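Local coordinates for conserved hypothetical protein VT76 (Thermotoga maritima, PDB 1RCU) that is of unknown function but belongs to the SLOG family group, whose Rossmann-like fold probably binds a nucleotide-related ligand, at residues A[30-35]-A[65-70]; A[54-59]-A[78-83]. One frame throughout, in Å; residues are numbered along the deposited sequence.

Contact 1. Residues A[30-35]-A[65-70]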
loop_
_atom_site.group_PDB
_atom_site.type_symbol
_atom_site.label_atom_id
_atom_site.label_comp_id
_atom_site.label_asym_id
_atom_site.label_seq_id
_atom_site.Cartn_x
_atom_site.Cartn_y
_atom_site.Cartn_z
ATOM N N GLY A 30 -14.865 4.540 -14.688
ATOM C CA GLY A 30 -16.308 4.475 -14.853
ATOM C C GLY A 30 -16.928 3.241 -14.228
ATOM O O GLY A 30 -16.248 2.486 -13.550
ATOM N N TYR A 31 -18.221 3.035 -14.463
ATOM C CA TYR A 31 -18.950 1.889 -13.908
ATOM C C TYR A 31 -18.243 0.573 -14.118
ATOM O O TYR A 31 -17.543 0.390 -15.115
ATOM C CB TYR A 31 -20.313 1.723 -14.572
ATOM C CG TYR A 31 -21.346 2.789 -14.344
ATOM C CD1 TYR A 31 -21.935 2.990 -13.084
ATOM C CD2 TYR A 31 -21.838 3.510 -15.426
ATOM C CE1 TYR A 31 -23.007 3.888 -12.928
ATOM C CE2 TYR A 31 -22.901 4.393 -15.286
ATOM C CZ TYR A 31 -23.478 4.581 -14.049
ATOM O OH TYR A 31 -24.517 5.477 -13.968
ATOM N N SER A 32 -18.432 -0.346 -13.180
ATOM C CA SER A 32 -17.898 -1.691 -13.334
ATOM C C SER A 32 -19.182 -2.508 -13.467
ATOM O O SER A 32 -20.258 -1.933 -13.566
ATOM C CB SER A 32 -17.079 -2.136 -12.116
ATOM O OG SER A 32 -17.845 -2.105 -10.915
ATOM N N GLY A 33 -19.089 -3.831 -13.499
ATOM C CA GLY A 33 -20.300 -4.617 -13.642
ATOM C C GLY A 33 -20.467 -5.220 -15.027
ATOM O O GLY A 33 -19.692 -4.912 -15.929
ATOM N N PRO A 34 -21.489 -6.066 -15.244
ATOM C CA PRO A 34 -21.636 -6.654 -16.576
ATOM C C PRO A 34 -21.857 -5.653 -17.703
ATOM O O PRO A 34 -22.709 -4.772 -17.645
ATOM C CB PRO A 34 -22.801 -7.617 -16.399
ATOM C CG PRO A 34 -23.684 -6.854 -15.499
ATOM C CD PRO A 34 -22.720 -6.272 -14.461
ATOM N N VAL A 35 -21.056 -5.828 -18.739
ATOM C CA VAL A 35 -21.075 -4.980 -19.913
ATOM C C VAL A 35 -22.394 -5.031 -20.694
ATOM O O VAL A 35 -22.766 -4.071 -21.365
ATOM C CB VAL A 35 -19.860 -5.353 -20.811
ATOM C CG1 VAL A 35 -20.237 -5.363 -22.267
ATOM C CG2 VAL A 35 -18.737 -4.366 -20.573
ATOM N N GLY A 65 -8.897 -2.051 -15.209
ATOM C CA GLY A 65 -8.860 -3.421 -15.707
ATOM C C GLY A 65 -10.033 -4.384 -15.601
ATOM O O GLY A 65 -9.963 -5.476 -16.172
ATOM N N ARG A 66 -11.100 -4.021 -14.897
ATOM C CA ARG A 66 -12.234 -4.929 -14.745
ATOM C C ARG A 66 -13.186 -4.907 -15.945
ATOM O O ARG A 66 -12.775 -4.713 -17.087
ATOM C CB ARG A 66 -13.021 -4.568 -13.483
ATOM C CG ARG A 66 -12.185 -4.326 -12.241
ATOM C CD ARG A 66 -11.972 -5.591 -11.407
ATOM N NE ARG A 66 -13.198 -6.361 -11.141
ATOM C CZ ARG A 66 -14.325 -5.879 -10.618
ATOM N NH1 ARG A 66 -14.425 -4.600 -10.287
ATOM N NH2 ARG A 66 -15.356 -6.691 -10.418
ATOM N N ASP A 67 -14.467 -5.113 -15.654
ATOM C CA ASP A 67 -15.521 -5.115 -16.667
ATOM C C ASP A 67 -16.117 -3.713 -16.867
ATOM O O ASP A 67 -15.411 -2.701 -16.780
ATOM C CB ASP A 67 -16.637 -6.096 -16.264
ATOM C CG ASP A 67 -17.031 -5.976 -14.784
ATOM O OD1 ASP A 67 -16.857 -4.894 -14.184
ATOM O OD2 ASP A 67 -17.533 -6.975 -14.226
ATOM N N GLY A 68 -17.418 -3.672 -17.144
ATOM C CA GLY A 68 -18.123 -2.413 -17.333
ATOM C C GLY A 68 -17.528 -1.456 -18.347
ATOM O O GLY A 68 -17.125 -1.863 -19.438
ATOM N N VAL A 69 -17.503 -0.176 -17.991
ATOM C CA VAL A 69 -16.945 0.854 -18.861
ATOM C C VAL A 69 -15.491 0.530 -19.222
ATOM O O VAL A 69 -15.071 0.729 -20.362
ATOM C CB VAL A 69 -16.993 2.258 -18.173
ATOM C CG1 VAL A 69 -16.005 3.227 -18.826
ATOM C CG2 VAL A 69 -18.388 2.827 -18.266
HETATM N N MSE A 70 -14.736 0.030 -18.244
HETATM C CA MSE A 70 -13.329 -0.316 -18.454
HETATM C C MSE A 70 -13.157 -1.320 -19.594
HETATM O O MSE A 70 -12.263 -1.177 -20.424
HETATM C CB MSE A 70 -12.707 -0.886 -17.166
HETATM C CG MSE A 70 -12.628 0.101 -15.985
HETATM SE SE MSE A 70 -12.489 -0.758 -14.213
HETATM C CE MSE A 70 -14.317 -1.437 -14.091
#
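With chi1 at 45°, D67 sets its CG between its own backbone N and carbonyl carbon, which swings the carboxylate up against the G33 peptide. Here the loop that follows strand 25-30, the central strand of a Rossmann-like parallel sheet, meets the loop and first turn of helix 68-79. D67 OD1 accepts a hydrogen bond from G33 N at 2.6 Å, and the donor comes from above the carboxylate plane, 57° out of it. The main chain adds two bonds: V69 N gives its hydrogen to Y31 O at 2.9 Å, while G68 N reaches G33 O more weakly. With alanine in place of D67, the G33 amide would lose its carboxylate mate, and the glycine-containing loop would probably be freer to turn away from the helix start.

M70, a selenomethionine, folds back at chi3 (-72°) to lay its CE methyl 3.5 Å from S32 CB. R66 NH1 lies 4.1 Å from the same S32 CB, which sits obliquely to the guanidinium plane; R66 NE is paired with E92. Glycines permit this closeness: a CB on G68 would clash with Y31 O and S32 CA, and one on G30 with V69 CG1. The loop's position at the carboxyl end of a central strand is consistent with the ligand-binding edge of such folds. Beside the helix start, V35 CG2 comes to 3.2 Å from G68 O.

Contact 2. Residues A[54-59]-A[78-83]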
loop_
_atom_site.group_PDB
_atom_site.type_symbol
_atom_site.label_atom_id
_atom_site.label_comp_id
_atom_site.label_asym_id
_atom_site.label_seq_id
_atom_site.Cartn_x
_atom_site.Cartn_y
_atom_site.Cartn_z
ATOM N N LEU A 54 -9.078 7.461 -28.700
ATOM C CA LEU A 54 -7.844 7.629 -27.942
ATOM C C LEU A 54 -6.732 6.888 -28.657
ATOM O O LEU A 54 -5.622 7.398 -28.794
ATOM C CB LEU A 54 -8.003 7.101 -26.517
ATOM C CG LEU A 54 -8.948 7.948 -25.656
ATOM C CD1 LEU A 54 -9.108 7.345 -24.280
ATOM C CD2 LEU A 54 -8.405 9.358 -25.564
ATOM N N ALA A 55 -7.042 5.677 -29.112
ATOM C CA ALA A 55 -6.074 4.862 -29.830
ATOM C C ALA A 55 -5.643 5.577 -31.104
ATOM O O ALA A 55 -4.453 5.708 -31.352
ATOM C CB ALA A 55 -6.668 3.478 -30.169
ATOM N N LYS A 56 -6.606 6.046 -31.902
ATOM C CA LYS A 56 -6.292 6.721 -33.165
ATOM C C LYS A 56 -5.398 7.942 -32.960
ATOM O O LYS A 56 -4.535 8.226 -33.791
ATOM C CB LYS A 56 -7.575 7.134 -33.913
ATOM C CG LYS A 56 -8.528 5.981 -34.249
ATOM C CD LYS A 56 -9.748 6.475 -35.021
ATOM C CE LYS A 56 -10.925 5.479 -34.972
ATOM N NZ LYS A 56 -11.034 4.495 -36.092
ATOM N N LYS A 57 -5.594 8.649 -31.850
ATOM C CA LYS A 57 -4.797 9.834 -31.560
ATOM C C LYS A 57 -3.444 9.481 -30.971
ATOM O O LYS A 57 -2.638 10.369 -30.704
ATOM C CB LYS A 57 -5.532 10.788 -30.607
ATOM C CG LYS A 57 -6.810 11.403 -31.155
ATOM C CD LYS A 57 -6.583 12.133 -32.467
ATOM C CE LYS A 57 -7.860 12.854 -32.912
ATOM N NZ LYS A 57 -7.733 13.516 -34.239
ATOM N N GLY A 58 -3.208 8.192 -30.748
ATOM C CA GLY A 58 -1.933 7.761 -30.206
ATOM C C GLY A 58 -1.691 7.835 -28.705
ATOM O O GLY A 58 -0.542 7.744 -28.277
ATOM N N TYR A 59 -2.746 8.004 -27.909
ATOM C CA TYR A 59 -2.605 8.065 -26.454
ATOM C C TYR A 59 -2.504 6.657 -25.852
ATOM O O TYR A 59 -3.106 5.706 -26.361
ATOM C CB TYR A 59 -3.807 8.779 -25.798
ATOM C CG TYR A 59 -4.041 10.199 -26.252
ATOM C CD1 TYR A 59 -3.055 11.173 -26.102
ATOM C CD2 TYR A 59 -5.253 10.572 -26.839
ATOM C CE1 TYR A 59 -3.261 12.487 -26.531
ATOM C CE2 TYR A 59 -5.478 11.891 -27.269
ATOM C CZ TYR A 59 -4.476 12.840 -27.112
ATOM O OH TYR A 59 -4.701 14.133 -27.539
ATOM N N ARG A 78 -8.237 -1.527 -28.410
ATOM C CA ARG A 78 -7.645 -2.655 -29.125
ATOM C C ARG A 78 -8.179 -2.739 -30.546
ATOM O O ARG A 78 -7.447 -3.047 -31.488
ATOM C CB ARG A 78 -7.921 -3.964 -28.404
ATOM C CG ARG A 78 -7.260 -4.039 -27.059
ATOM C CD ARG A 78 -5.749 -4.033 -27.149
ATOM N NE ARG A 78 -5.177 -5.332 -26.793
ATOM C CZ ARG A 78 -4.837 -6.262 -27.676
ATOM N NH1 ARG A 78 -4.328 -7.418 -27.275
ATOM N NH2 ARG A 78 -4.993 -6.022 -28.962
ATOM N N GLU A 79 -9.464 -2.465 -30.707
ATOM C CA GLU A 79 -10.054 -2.489 -32.034
ATOM C C GLU A 79 -9.242 -1.592 -32.951
ATOM O O GLU A 79 -8.923 -1.966 -34.074
ATOM C CB GLU A 79 -11.486 -1.987 -31.982
ATOM C CG GLU A 79 -12.506 -3.087 -32.146
ATOM C CD GLU A 79 -13.880 -2.684 -31.660
ATOM O OE1 GLU A 79 -14.288 -1.538 -31.912
ATOM O OE2 GLU A 79 -14.556 -3.521 -31.036
ATOM N N ALA A 80 -8.900 -0.404 -32.472
ATOM C CA ALA A 80 -8.119 0.518 -33.274
ATOM C C ALA A 80 -6.611 0.281 -33.229
ATOM O O ALA A 80 -5.847 1.098 -33.727
ATOM C CB ALA A 80 -8.436 1.923 -32.856
ATOM N N GLY A 81 -6.187 -0.821 -32.622
ATOM C CA GLY A 81 -4.773 -1.127 -32.564
ATOM C C GLY A 81 -3.966 -0.336 -31.553
ATOM O O GLY A 81 -2.741 -0.293 -31.626
ATOM N N GLY A 82 -4.635 0.307 -30.609
ATOM C CA GLY A 82 -3.912 1.068 -29.618
ATOM C C GLY A 82 -3.535 0.159 -28.467
ATOM O O GLY A 82 -3.909 -1.010 -28.452
ATOM N N THR A 83 -2.787 0.687 -27.508
ATOM C CA THR A 83 -2.381 -0.088 -26.343
ATOM C C THR A 83 -3.158 0.379 -25.126
ATOM O O THR A 83 -3.318 1.579 -24.907
ATOM C CB THR A 83 -0.890 0.086 -26.006
ATOM O OG1 THR A 83 -0.095 -0.313 -27.123
ATOM C CG2 THR A 83 -0.517 -0.785 -24.787
#
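A55 CB touches both A80 CB at 3.6 Å and G82 CA at 3.7 Å, the closest approaches where the last turn of helix 44-56 meets the turn that follows helix 68-79. No hydrogen bond crosses here, so the join rests on the A55 methyl against the A80 methyl and the G82 backbone. It needs glycine at G82, because a CB there would come within 2.5 Å of A55 CB.

K56 runs alongside A80. Its CB stays 5.4 Å from A80 CB, and CG makes the one real touch, at 4.3 Å. The extended chi2 (-178°) carries CD away again, to 5.2 Å from A80 CB; CE at 4.8 Å and NZ at 4.9 Å from that methyl make no contact.

Both helices close with Schellman motifs, at G58 and G81, each with positive phi: G58 N bonds A55 O and Y59 N bonds L54 O, while G81 N bonds R78 O and G82 N also reaches back into the last turn. These turns lead both chains into strands 60-63 and 84-88, where T83 pairs with V61. Nearby, E79 is salt-bridged to R52 of helix 44-56, L54 rests on strands 25-30 and 60-63, and Y59 packs on helix 182-190.

Contacts 1 and 2 share helix 68-79 and sit at its opposite ends: contact 1 holds its first turn, contact 2 its last. Their centres are 19 Å apart and their nearest atoms about 9 Å, so they do not touch. Along the chain the segments alternate, 30-35, 54-59, 65-70, 78-83, lying in turn after strand 25-30, at the end of helix 44-56, after strand 60-63 and at the end of helix 68-79. Contact 1 therefore lies at the carboxyl ends of the parallel strands, and contact 2 at the edge where strands 60-63 and 84-88 begin. In this beta-alpha-beta-alpha unit, contact 1 joins its end by hydrogen bonds and apolar touches; contact 2 is a small surface touch of alanine and glycine.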